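Bifunctional protein PutA (Bdellovibrio bacteriovorus, PDB 5UR2) probably catalyses both steps of proline breakdown, oxidising L-proline with a flavin and then L-glutamate gamma-semialdehyde to L-glutamate with NAD(+). Local coordinates at residues T139-D143 with K192-K198; L127-K131 with W168-D172; F235-E241 with F267-Q273. Numbering follows the deposited sequence.

How the contacts relate
Followed from the N terminus, the three contacts show how a beta/alpha barrel is assembled from neighbouring pieces. Contact 2 opens first, on helix 123-135. Contact 1 opens next, on strand 138-144, before contact 2 closes on helix 152-173 and contact 1 on strand 194-197, so the two loops cross. They meet where Val142 and Phe140 of strand 138-144 pack against Leu130 of helix 123-135. Contact 3 follows in series, closing the short loop from strand 235-238 through helix 246-257 to strand 268-273. Strands 194-197 and 235-238 are sheet neighbours, which joins contacts 1 and 3 into four consecutive barrel strands, and both contacts touch the modified flavin.

Contact 1: T139-D143 with K192-K198. With P5F (N-propargylglycine-modified flavin adenine dinucleotide), chain F.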
loop_
_atom_site.group_PDB
_atom_site.type_symbol
_atom_site.label_atom_id
_atom_site.label_comp_id
_atom_site.label_asym_id
_atom_site.label_seq_id
_atom_site.Cartn_x
_atom_site.Cartn_y
_atom_site.Cartn_z
ATOM N N THR B 139 13.595 62.110 -11.637
ATOM C CA THR B 139 14.760 61.548 -12.300
ATOM C C THR B 139 14.554 60.040 -12.463
ATOM O O THR B 139 13.434 59.535 -12.317
ATOM C CB THR B 139 16.046 61.920 -11.537
ATOM O OG1 THR B 139 17.179 61.333 -12.191
ATOM C CG2 THR B 139 15.996 61.451 -10.099
ATOM N N PHE B 140 15.630 59.307 -12.751
ATOM C CA PHE B 140 15.492 57.937 -13.211
ATOM C C PHE B 140 16.726 57.142 -12.817
ATOM O O PHE B 140 17.777 57.704 -12.507
ATOM C CB PHE B 140 15.307 57.889 -14.739
ATOM C CG PHE B 140 16.514 58.383 -15.516
ATOM C CD1 PHE B 140 17.583 57.522 -15.801
ATOM C CD2 PHE B 140 16.597 59.706 -15.935
ATOM C CE1 PHE B 140 18.699 57.976 -16.503
ATOM C CE2 PHE B 140 17.709 60.171 -16.638
ATOM C CZ PHE B 140 18.754 59.315 -16.928
ATOM N N THR B 141 16.594 55.822 -12.867
ATOM C CA THR B 141 17.744 54.932 -12.920
ATOM C C THR B 141 17.438 53.906 -13.994
ATOM O O THR B 141 16.350 53.321 -13.991
ATOM C CB THR B 141 18.059 54.269 -11.567
ATOM O OG1 THR B 141 19.242 53.465 -11.697
ATOM C CG2 THR B 141 16.903 53.397 -11.056
ATOM N N VAL B 142 18.363 53.753 -14.976
ATOM C CA VAL B 142 18.121 52.888 -16.128
ATOM C C VAL B 142 18.636 51.483 -15.850
ATOM O O VAL B 142 19.750 51.299 -15.341
ATOM C CB VAL B 142 18.758 53.472 -17.403
ATOM C CG1 VAL B 142 18.631 52.482 -18.529
ATOM C CG2 VAL B 142 18.061 54.756 -17.796
ATOM N N ASP B 143 17.829 50.478 -16.202
ATOM C CA ASP B 143 18.232 49.086 -16.064
ATOM C C ASP B 143 17.935 48.339 -17.354
ATOM O O ASP B 143 16.845 48.481 -17.921
ATOM C CB ASP B 143 17.526 48.402 -14.891
ATOM C CG ASP B 143 17.913 46.934 -14.754
ATOM O OD1 ASP B 143 19.038 46.640 -14.281
ATOM O OD2 ASP B 143 17.095 46.073 -15.139
ATOM N N LYS B 192 23.236 63.466 -13.107
ATOM C CA LYS B 192 21.982 63.468 -13.848
ATOM C C LYS B 192 21.668 62.112 -14.472
ATOM O O LYS B 192 20.526 61.893 -14.894
ATOM C CB LYS B 192 22.019 64.520 -14.951
ATOM C CG LYS B 192 22.025 65.936 -14.453
ATOM C CD LYS B 192 22.115 66.889 -15.627
ATOM C CE LYS B 192 22.423 68.290 -15.164
ATOM N NZ LYS B 192 23.887 68.367 -14.917
ATOM N N VAL B 193 22.646 61.207 -14.537
ATOM C CA VAL B 193 22.488 59.902 -15.164
ATOM C C VAL B 193 22.817 58.836 -14.132
ATOM O O VAL B 193 23.828 58.934 -13.431
ATOM C CB VAL B 193 23.384 59.753 -16.407
ATOM C CG1 VAL B 193 23.316 58.318 -16.942
ATOM C CG2 VAL B 193 22.974 60.746 -17.469
ATOM N N ASN B 194 21.960 57.824 -14.043
ATOM C CA ASN B 194 22.005 56.817 -12.990
ATOM C C ASN B 194 21.656 55.488 -13.641
ATOM O O ASN B 194 20.603 55.375 -14.272
ATOM C CB ASN B 194 21.018 57.195 -11.871
ATOM C CG ASN B 194 21.114 56.293 -10.635
ATOM O OD1 ASN B 194 21.054 55.064 -10.733
ATOM N ND2 ASN B 194 21.215 56.915 -9.458
ATOM N N VAL B 195 22.537 54.493 -13.529
ATOM C CA VAL B 195 22.256 53.189 -14.117
ATOM C C VAL B 195 22.339 52.126 -13.027
ATOM O O VAL B 195 23.095 52.249 -12.057
ATOM C CB VAL B 195 23.185 52.832 -15.311
ATOM C CG1 VAL B 195 23.224 53.968 -16.326
ATOM C CG2 VAL B 195 24.586 52.418 -14.854
ATOM N N SER B 196 21.500 51.099 -13.174
ATOM C CA SER B 196 21.444 49.960 -12.272
ATOM C C SER B 196 21.916 48.723 -13.009
ATOM O O SER B 196 21.544 48.510 -14.168
ATOM C CB SER B 196 20.028 49.722 -11.741
ATOM O OG SER B 196 19.629 50.785 -10.892
ATOM N N VAL B 197 22.713 47.909 -12.314
ATOM C CA VAL B 197 23.395 46.745 -12.859
ATOM C C VAL B 197 23.040 45.471 -12.094
ATOM O O VAL B 197 23.039 45.463 -10.863
ATOM C CB VAL B 197 24.924 46.969 -12.831
ATOM C CG1 VAL B 197 25.661 45.763 -13.405
ATOM C CG2 VAL B 197 25.287 48.227 -13.605
ATOM N N LYS B 198 22.774 44.391 -12.827
ATOM C CA LYS B 198 22.460 43.090 -12.226
ATOM C C LYS B 198 23.744 42.290 -12.254
ATOM O O LYS B 198 24.310 42.018 -13.346
ATOM C CB LYS B 198 21.305 42.389 -12.943
ATOM C CG LYS B 198 19.961 42.194 -12.245
ATOM C CD LYS B 198 18.897 43.275 -12.224
ATOM C CE LYS B 198 17.924 43.280 -11.052
ATOM N NZ LYS B 198 16.920 44.345 -10.943
HETATM P PA P5F F . 4.450 46.786 0.009
HETATM O O1A P5F F . 4.348 47.757 1.234
HETATM O O2A P5F F . 3.224 46.198 -0.485
HETATM O O5B P5F F . 5.273 45.548 0.243
HETATM C C5B P5F F . 5.226 44.364 -0.543
HETATM C C4B P5F F . 6.448 43.501 -0.192
HETATM O O4B P5F F . 6.356 42.879 1.067
HETATM C C3B P5F F . 6.774 42.375 -1.130
HETATM O O3B P5F F . 7.398 42.804 -2.279
HETATM C C2B P5F F . 7.644 41.514 -0.305
HETATM O O2B P5F F . 8.932 42.026 -0.312
HETATM C C1B P5F F . 7.066 41.671 1.056
HETATM N N9A P5F F . 6.156 40.622 1.440
HETATM C C8A P5F F . 4.993 40.222 0.796
HETATM N N7A P5F F . 4.436 39.229 1.501
HETATM C C5A P5F F . 5.203 38.956 2.634
HETATM C C6A P5F F . 5.127 38.044 3.685
HETATM N N6A P5F F . 4.037 37.112 3.769
HETATM N N1A P5F F . 6.075 38.021 4.641
HETATM C C2A P5F F . 7.116 38.881 4.609
HETATM N N3A P5F F . 7.234 39.766 3.578
HETATM C C4A P5F F . 6.320 39.836 2.602
HETATM N N1 P5F F . 13.613 44.169 -5.060
HETATM C C2 P5F F . 14.791 43.357 -4.864
HETATM O O2 P5F F . 14.671 42.208 -4.116
HETATM N N3 P5F F . 16.053 43.740 -5.422
HETATM C C4 P5F F . 16.209 44.919 -6.192
HETATM O O4 P5F F . 17.473 45.233 -6.708
HETATM C C4X P5F F . 14.965 45.772 -6.408
HETATM N N5 P5F F . 14.977 46.933 -7.295
HETATM C C5X P5F F . 13.891 47.912 -7.091
HETATM C C6 P5F F . 14.084 49.335 -7.508
HETATM C C7 P5F F . 13.077 50.295 -7.234
HETATM C C7M P5F F . 13.286 51.731 -7.661
HETATM C C8 P5F F . 11.879 49.914 -6.558
HETATM C C8M P5F F . 10.790 50.909 -6.247
HETATM C C9 P5F F . 11.690 48.571 -6.157
HETATM C C9A P5F F . 12.741 47.554 -6.445
HETATM N N10 P5F F . 12.552 46.169 -6.008
HETATM C C10 P5F F . 13.740 45.378 -5.851
HETATM C "C1'" P5F F . 11.242 45.639 -5.556
HETATM C "C2'" P5F F . 10.952 45.964 -4.090
HETATM O "O2'" P5F F . 11.823 45.246 -3.302
HETATM C "C3'" P5F F . 9.516 45.685 -3.640
HETATM O "O3'" P5F F . 9.271 44.335 -3.772
HETATM C "C4'" P5F F . 8.440 46.428 -4.417
HETATM O "O4'" P5F F . 9.003 47.613 -4.866
HETATM C "C5'" P5F F . 7.107 46.632 -3.672
HETATM O "O5'" P5F F . 7.258 46.949 -2.303
HETATM P P P5F F . 6.385 48.048 -1.490
HETATM O O1P P5F F . 7.063 48.763 -0.259
HETATM O O2P P5F F . 5.892 48.949 -2.683
HETATM O O3P P5F F . 4.940 47.291 -1.302
HETATM C C21 P5F F . 15.324 45.542 -9.484
HETATM C C22 P5F F . 15.228 46.329 -8.390
HETATM C C23 P5F F . 16.507 44.579 -9.677
#
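Two parallel strands can be joined through side chains as well as through their backbones, and 139-143 with 192-198 does both. Backbone hydrogen bonds run from Val142 N to Asn194 O (2.9 Å) and from Ser196 N to Val142 O (2.8 Å), setting Val142 beside Val195. Alongside runs a chain of polar groups: Ser196 OG donates to Thr141 OG1 (2.8 Å), which donates to Asn194 OD1 (2.6 Å). Thr141 and Asn194 are both t and Ser196 is m, a combination that brings the three groups together inside the barrel, where Arg300 is also hydrogen-bonded to Ser196 OG. Val142 and Val195 turn to the other face, and Val142 meets Leu165 of helix 152-173. Phe140, with chi1 p, swings its ring along the neighbouring backbone, so that its CZ lies 3.7 Å from Lys192 O and 4.5 Å from Val193 CG2. The most telling conformation is that of Lys198. Its chi1 of -112° lies between wells, and the rest of the side chain carries NZ to a covalent bond of 1.4 Å with C23 of P5F, the flavin modified by the inactivator; Tyr403 OH is hydrogen-bonded to the same NZ. Two adjacent parallel strands, linked in sequence through helix 152-173, which packs on the outside, are the opening beta-alpha-beta unit of a TIM barrel, here the flavin-binding proline dehydrogenase barrel.

Contact 2: L127-K131 with W168-D172; sequences LPVLK and WLAKD
Helices too far apart for their backbones to meet can still be joined by long side chains. Segments 127-131 and 168-172 are both helical, their axes 12.6 Å apart at closest and crossing at -49°; the nearest CA atoms are those of Leu127 and Leu169, 8.3 Å apart. The first helix is kinked where the N atoms of Pro128 and Val129 lack a hydrogen bond to the preceding turn, but Lys131 N is hydrogen-bonded to Leu127 O (3.0 Å). Leu127, buried most by the contact, takes chi1 t and chi2 p; its CB lies 3.8 Å from Trp168 CH2, its CD1 4.0 Å from Leu169 CD2 and its CD2 3.5 Å from Asp172 OD2. Asp172, chi1 t, forms a salt bridge from the same OD2 to NZ of an extended Lys131 (2.8 Å; m, t, chi3 148° between wells, t), and Trp176 NE1 also donates to that oxygen. Leu169, with chi1 at -113° between wells, brings its CD1 to 4.2 Å from Leu130 CD1. Leu130 and Leu169 both rest on Phe140 and Val142 of strand 138-144. Helix 123-135, leading into that strand, and helix 152-173, following it, thus pack side by side over it in the helical layer outside the TIM barrel.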
loop_
_atom_site.group_PDB
_atom_site.type_symbol
_atom_site.label_atom_id
_atom_site.label_comp_id
_atom_site.label_asym_id
_atom_site.label_seq_id
_atom_site.Cartn_x
_atom_site.Cartn_y
_atom_site.Cartn_z
ATOM N N LEU B 127 15.000 57.266 -24.224
ATOM C CA LEU B 127 15.510 58.606 -23.938
ATOM C C LEU B 127 14.429 59.677 -23.837
ATOM O O LEU B 127 14.429 60.423 -22.844
ATOM C CB LEU B 127 16.564 58.975 -24.988
ATOM C CG LEU B 127 17.146 60.368 -24.740
ATOM C CD1 LEU B 127 17.863 60.447 -23.381
ATOM C CD2 LEU B 127 18.063 60.776 -25.885
ATOM N N PRO B 128 13.505 59.826 -24.789
ATOM C CA PRO B 128 12.477 60.866 -24.617
ATOM C C PRO B 128 11.599 60.647 -23.398
ATOM O O PRO B 128 11.145 61.622 -22.790
ATOM C CB PRO B 128 11.667 60.785 -25.921
ATOM C CG PRO B 128 11.912 59.405 -26.440
ATOM C CD PRO B 128 13.327 59.086 -26.050
ATOM N N VAL B 129 11.373 59.395 -22.997
ATOM C CA VAL B 129 10.594 59.139 -21.792
ATOM C C VAL B 129 11.329 59.656 -20.561
ATOM O O VAL B 129 10.719 60.257 -19.669
ATOM C CB VAL B 129 10.267 57.638 -21.689
ATOM C CG1 VAL B 129 9.590 57.314 -20.366
ATOM C CG2 VAL B 129 9.380 57.235 -22.840
ATOM N N LEU B 130 12.646 59.433 -20.497
ATOM C CA LEU B 130 13.453 59.926 -19.386
ATOM C C LEU B 130 13.444 61.448 -19.326
ATOM O O LEU B 130 13.389 62.038 -18.237
ATOM C CB LEU B 130 14.891 59.427 -19.526
ATOM C CG LEU B 130 15.154 57.929 -19.672
ATOM C CD1 LEU B 130 16.658 57.693 -19.718
ATOM C CD2 LEU B 130 14.503 57.126 -18.556
ATOM N N LYS B 131 13.534 62.103 -20.486
ATOM C CA LYS B 131 13.562 63.559 -20.503
ATOM C C LYS B 131 12.201 64.131 -20.146
ATOM O O LYS B 131 12.115 65.174 -19.487
ATOM C CB LYS B 131 14.038 64.059 -21.867
ATOM C CG LYS B 131 15.549 63.939 -22.072
ATOM C CD LYS B 131 15.904 64.137 -23.534
ATOM C CE LYS B 131 17.272 64.789 -23.710
ATOM N NZ LYS B 131 17.740 64.765 -25.125
ATOM N N TRP B 168 26.809 56.652 -23.811
ATOM C CA TRP B 168 25.834 57.353 -24.639
ATOM C C TRP B 168 24.890 58.236 -23.812
ATOM O O TRP B 168 24.559 59.352 -24.228
ATOM C CB TRP B 168 25.071 56.317 -25.461
ATOM C CG TRP B 168 23.909 56.834 -26.174
ATOM C CD1 TRP B 168 23.895 57.405 -27.409
ATOM C CD2 TRP B 168 22.557 56.810 -25.719
ATOM N NE1 TRP B 168 22.612 57.747 -27.752
ATOM C CE2 TRP B 168 21.769 57.393 -26.731
ATOM C CE3 TRP B 168 21.932 56.347 -24.554
ATOM C CZ2 TRP B 168 20.384 57.537 -26.614
ATOM C CZ3 TRP B 168 20.560 56.492 -24.434
ATOM C CH2 TRP B 168 19.798 57.084 -25.460
ATOM N N LEU B 169 24.423 57.753 -22.650
ATOM C CA LEU B 169 23.540 58.573 -21.814
ATOM C C LEU B 169 24.284 59.752 -21.189
ATOM O O LEU B 169 23.745 60.866 -21.120
ATOM C CB LEU B 169 22.876 57.730 -20.729
ATOM C CG LEU B 169 21.367 57.559 -20.858
ATOM C CD1 LEU B 169 20.790 56.847 -19.638
ATOM C CD2 LEU B 169 20.719 58.922 -21.042
ATOM N N ALA B 170 25.507 59.526 -20.703
ATOM C CA ALA B 170 26.296 60.647 -20.200
ATOM C C ALA B 170 26.501 61.697 -21.290
ATOM O O ALA B 170 26.372 62.904 -21.035
ATOM C CB ALA B 170 27.646 60.158 -19.665
ATOM N N LYS B 171 26.764 61.248 -22.522
ATOM C CA LYS B 171 26.987 62.173 -23.629
ATOM C C LYS B 171 25.746 63.016 -23.907
ATOM O O LYS B 171 25.838 64.235 -24.068
ATOM C CB LYS B 171 27.415 61.405 -24.880
ATOM C CG LYS B 171 27.664 62.298 -26.115
ATOM C CD LYS B 171 28.715 63.385 -25.857
ATOM C CE LYS B 171 30.089 62.800 -25.528
ATOM N NZ LYS B 171 31.061 63.864 -25.117
ATOM N N ASP B 172 24.573 62.385 -23.971
ATOM C CA ASP B 172 23.360 63.162 -24.213
ATOM C C ASP B 172 23.060 64.101 -23.046
ATOM O O ASP B 172 22.591 65.227 -23.254
ATOM C CB ASP B 172 22.178 62.230 -24.489
ATOM C CG ASP B 172 21.002 62.952 -25.121
ATOM O OD1 ASP B 172 21.027 63.152 -26.357
ATOM O OD2 ASP B 172 20.051 63.312 -24.399
#

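Contact 3: F235-E241 with F267-Q273; sequences FVNLDME and FFGIVIQ. With P5F (N-propargylglycine-modified flavin adenine dinucleotide), chain F.
Met240 offers both backbone polar groups to a cofactor: its N donates to P5F O4 (3.1 Å), and P5F N3 donates to Met240 O (2.8 Å). Just before it, parallel strands 235-238 and 268-273 approach to 4.5 Å between axes, crossing at -24°. Val236 pairs with Phe268 and Leu238 with Ile270 on one face, Asn237 with Gly269 on the other; then Met240 faces Val271. Hydrogen bonds join Val236 N to Phe267 O (3.1 Å), Gly269 N to Val236 O (3.0 Å), Leu238 N to Gly269 O (2.7 Å) and, weakly, Val271 N to Leu238 O (3.3 Å). A CB on Gly269 would hit the end of Asn237 and crowd the Phe235 ring. Met240 (t, p, p) sets CE 4.1 Å from Ile270 CD1. Gln273 (chi1 m) NE2 donates to P5F O2 (2.7 Å) and Glu241 O (3.1 Å); a water donates to Glu241 O (2.7 Å) and Gln273 OE1 (2.9 Å). Asp239 OD1 salt-bridges Arg300 of strand 298-302. The flavin sits at the C-terminal strand ends, where TIM barrels carry their active sites.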
loop_
_atom_site.group_PDB
_atom_site.type_symbol
_atom_site.label_atom_id
_atom_site.label_comp_id
_atom_site.label_asym_id
_atom_site.label_seq_id
_atom_site.Cartn_x
_atom_site.Cartn_y
_atom_site.Cartn_z
ATOM N N PHE B 235 26.022 57.868 -11.844
ATOM C CA PHE B 235 25.718 57.044 -10.683
ATOM C C PHE B 235 25.545 55.594 -11.124
ATOM O O PHE B 235 24.790 55.309 -12.061
ATOM C CB PHE B 235 24.450 57.547 -9.992
ATOM C CG PHE B 235 24.251 56.999 -8.604
ATOM C CD1 PHE B 235 23.890 55.670 -8.407
ATOM C CD2 PHE B 235 24.423 57.814 -7.495
ATOM C CE1 PHE B 235 23.714 55.154 -7.127
ATOM C CE2 PHE B 235 24.254 57.307 -6.214
ATOM C CZ PHE B 235 23.890 55.966 -6.030
ATOM N N VAL B 236 26.246 54.679 -10.457
ATOM C CA VAL B 236 26.142 53.252 -10.751
ATOM C C VAL B 236 25.632 52.536 -9.513
ATOM O O VAL B 236 26.269 52.581 -8.449
ATOM C CB VAL B 236 27.472 52.653 -11.219
ATOM C CG1 VAL B 236 27.255 51.211 -11.659
ATOM C CG2 VAL B 236 28.023 53.469 -12.357
ATOM N N ASN B 237 24.480 51.883 -9.653
ATOM C CA ASN B 237 23.835 51.146 -8.579
ATOM C C ASN B 237 23.897 49.654 -8.879
ATOM O O ASN B 237 23.570 49.227 -9.991
ATOM C CB ASN B 237 22.381 51.597 -8.407
ATOM C CG ASN B 237 21.794 51.139 -7.094
ATOM O OD1 ASN B 237 21.386 49.985 -6.960
ATOM N ND2 ASN B 237 21.760 52.035 -6.114
ATOM N N LEU B 238 24.318 48.865 -7.893
ATOM C CA LEU B 238 24.364 47.413 -8.019
ATOM C C LEU B 238 23.085 46.872 -7.403
ATOM O O LEU B 238 22.824 47.115 -6.214
ATOM C CB LEU B 238 25.600 46.833 -7.325
ATOM C CG LEU B 238 25.860 45.333 -7.538
ATOM C CD1 LEU B 238 26.044 45.045 -9.029
ATOM C CD2 LEU B 238 27.063 44.838 -6.745
ATOM N N ASP B 239 22.263 46.201 -8.219
ATOM C CA ASP B 239 21.025 45.630 -7.701
ATOM C C ASP B 239 21.321 44.435 -6.798
ATOM O O ASP B 239 22.443 43.922 -6.734
ATOM C CB ASP B 239 20.070 45.232 -8.835
ATOM C CG ASP B 239 19.416 46.449 -9.524
ATOM O OD1 ASP B 239 19.326 47.533 -8.908
ATOM O OD2 ASP B 239 18.963 46.321 -10.679
ATOM N N MET B 240 20.291 43.985 -6.088
ATOM C CA MET B 240 20.393 42.796 -5.252
ATOM C C MET B 240 19.427 41.754 -5.770
ATOM O O MET B 240 18.218 42.014 -5.867
ATOM C CB MET B 240 20.096 43.088 -3.784
ATOM C CG MET B 240 20.380 41.880 -2.918
ATOM S SD MET B 240 22.110 41.405 -2.965
ATOM C CE MET B 240 22.776 42.697 -1.908
ATOM N N GLU B 241 19.963 40.576 -6.072
ATOM C CA GLU B 241 19.184 39.473 -6.619
ATOM C C GLU B 241 18.797 38.503 -5.504
ATOM O O GLU B 241 18.633 38.920 -4.350
ATOM C CB GLU B 241 19.978 38.787 -7.742
ATOM C CG GLU B 241 20.215 39.721 -8.927
ATOM C CD GLU B 241 21.384 39.293 -9.814
ATOM O OE1 GLU B 241 22.543 39.445 -9.375
ATOM O OE2 GLU B 241 21.149 38.825 -10.958
ATOM N N PHE B 267 29.072 58.132 -5.604
ATOM C CA PHE B 267 27.878 57.807 -6.387
ATOM C C PHE B 267 27.900 56.377 -6.923
ATOM O O PHE B 267 27.684 56.089 -8.099
ATOM C CB PHE B 267 27.726 58.844 -7.483
ATOM C CG PHE B 267 27.560 60.223 -6.927
ATOM C CD1 PHE B 267 26.584 60.475 -5.978
ATOM C CD2 PHE B 267 28.449 61.230 -7.245
ATOM C CE1 PHE B 267 26.436 61.740 -5.426
ATOM C CE2 PHE B 267 28.310 62.503 -6.691
ATOM C CZ PHE B 267 27.301 62.755 -5.775
ATOM N N PHE B 268 28.183 55.463 -6.005
ATOM C CA PHE B 268 27.930 54.038 -6.153
ATOM C C PHE B 268 26.878 53.650 -5.125
ATOM O O PHE B 268 26.864 54.187 -4.013
ATOM C CB PHE B 268 29.197 53.207 -5.911
ATOM C CG PHE B 268 30.271 53.386 -6.954
ATOM C CD1 PHE B 268 29.975 53.322 -8.304
ATOM C CD2 PHE B 268 31.587 53.584 -6.574
ATOM C CE1 PHE B 268 30.980 53.452 -9.258
ATOM C CE2 PHE B 268 32.594 53.722 -7.518
ATOM C CZ PHE B 268 32.292 53.657 -8.861
ATOM N N GLY B 269 26.001 52.718 -5.488
ATOM C CA GLY B 269 24.966 52.275 -4.578
ATOM C C GLY B 269 24.780 50.773 -4.626
ATOM O O GLY B 269 25.061 50.113 -5.632
ATOM N N ILE B 270 24.254 50.251 -3.518
ATOM C CA ILE B 270 23.957 48.831 -3.340
ATOM C C ILE B 270 22.544 48.731 -2.775
ATOM O O ILE B 270 22.074 49.625 -2.055
ATOM C CB ILE B 270 25.000 48.136 -2.412
ATOM C CG1 ILE B 270 24.762 46.625 -2.245
ATOM C CG2 ILE B 270 24.991 48.773 -1.041
ATOM C CD1 ILE B 270 25.085 45.755 -3.424
ATOM N N VAL B 271 21.844 47.642 -3.137
ATOM C CA VAL B 271 20.489 47.392 -2.662
ATOM C C VAL B 271 20.521 46.497 -1.433
ATOM O O VAL B 271 21.247 45.497 -1.391
ATOM C CB VAL B 271 19.625 46.767 -3.771
ATOM C CG1 VAL B 271 18.297 46.308 -3.191
ATOM C CG2 VAL B 271 19.375 47.788 -4.881
ATOM N N ILE B 272 19.697 46.837 -0.441
ATOM C CA ILE B 272 19.430 45.970 0.696
ATOM C C ILE B 272 17.932 45.685 0.741
ATOM O O ILE B 272 17.117 46.600 0.572
ATOM C CB ILE B 272 19.927 46.610 2.009
ATOM C CG1 ILE B 272 21.465 46.612 2.058
ATOM C CG2 ILE B 272 19.351 45.888 3.219
ATOM C CD1 ILE B 272 22.085 45.211 2.116
ATOM N N GLN B 273 17.575 44.405 0.964
ATOM C CA GLN B 273 16.186 43.932 0.969
ATOM C C GLN B 273 15.721 43.725 2.409
ATOM O O GLN B 273 16.156 42.785 3.081
ATOM C CB GLN B 273 16.041 42.630 0.179
ATOM C CG GLN B 273 16.475 42.747 -1.298
ATOM C CD GLN B 273 17.210 41.519 -1.794
ATOM O OE1 GLN B 273 18.027 40.944 -1.071
ATOM N NE2 GLN B 273 16.945 41.116 -3.044
HETATM P PA P5F F . 4.450 46.786 0.009
HETATM O O1A P5F F . 4.348 47.757 1.234
HETATM O O2A P5F F . 3.224 46.198 -0.485
HETATM O O5B P5F F . 5.273 45.548 0.243
HETATM C C5B P5F F . 5.226 44.364 -0.543
HETATM C C4B P5F F . 6.448 43.501 -0.192
HETATM O O4B P5F F . 6.356 42.879 1.067
HETATM C C3B P5F F . 6.774 42.375 -1.130
HETATM O O3B P5F F . 7.398 42.804 -2.279
HETATM C C2B P5F F . 7.644 41.514 -0.305
HETATM O O2B P5F F . 8.932 42.026 -0.312
HETATM C C1B P5F F . 7.066 41.671 1.056
HETATM N N9A P5F F . 6.156 40.622 1.440
HETATM C C8A P5F F . 4.993 40.222 0.796
HETATM N N7A P5F F . 4.436 39.229 1.501
HETATM C C5A P5F F . 5.203 38.956 2.634
HETATM C C6A P5F F . 5.127 38.044 3.685
HETATM N N6A P5F F . 4.037 37.112 3.769
HETATM N N1A P5F F . 6.075 38.021 4.641
HETATM C C2A P5F F . 7.116 38.881 4.609
HETATM N N3A P5F F . 7.234 39.766 3.578
HETATM C C4A P5F F . 6.320 39.836 2.602
HETATM N N1 P5F F . 13.613 44.169 -5.060
HETATM C C2 P5F F . 14.791 43.357 -4.864
HETATM O O2 P5F F . 14.671 42.208 -4.116
HETATM N N3 P5F F . 16.053 43.740 -5.422
HETATM C C4 P5F F . 16.209 44.919 -6.192
HETATM O O4 P5F F . 17.473 45.233 -6.708
HETATM C C4X P5F F . 14.965 45.772 -6.408
HETATM N N5 P5F F . 14.977 46.933 -7.295
HETATM C C5X P5F F . 13.891 47.912 -7.091
HETATM C C6 P5F F . 14.084 49.335 -7.508
HETATM C C7 P5F F . 13.077 50.295 -7.234
HETATM C C7M P5F F . 13.286 51.731 -7.661
HETATM C C8 P5F F . 11.879 49.914 -6.558
HETATM C C8M P5F F . 10.790 50.909 -6.247
HETATM C C9 P5F F . 11.690 48.571 -6.157
HETATM C C9A P5F F . 12.741 47.554 -6.445
HETATM N N10 P5F F . 12.552 46.169 -6.008
HETATM C C10 P5F F . 13.740 45.378 -5.851
HETATM C "C1'" P5F F . 11.242 45.639 -5.556
HETATM C "C2'" P5F F . 10.952 45.964 -4.090
HETATM O "O2'" P5F F . 11.823 45.246 -3.302
HETATM C "C3'" P5F F . 9.516 45.685 -3.640
HETATM O "O3'" P5F F . 9.271 44.335 -3.772
HETATM C "C4'" P5F F . 8.440 46.428 -4.417
HETATM O "O4'" P5F F . 9.003 47.613 -4.866
HETATM C "C5'" P5F F . 7.107 46.632 -3.672
HETATM O "O5'" P5F F . 7.258 46.949 -2.303
HETATM P P P5F F . 6.385 48.048 -1.490
HETATM O O1P P5F F . 7.063 48.763 -0.259
HETATM O O2P P5F F . 5.892 48.949 -2.683
HETATM O O3P P5F F . 4.940 47.291 -1.302
HETATM C C21 P5F F . 15.324 45.542 -9.484
HETATM C C22 P5F F . 15.228 46.329 -8.390
HETATM C C23 P5F F . 16.507 44.579 -9.677
HETATM O O HOH W 1 18.448 38.189 -1.716
#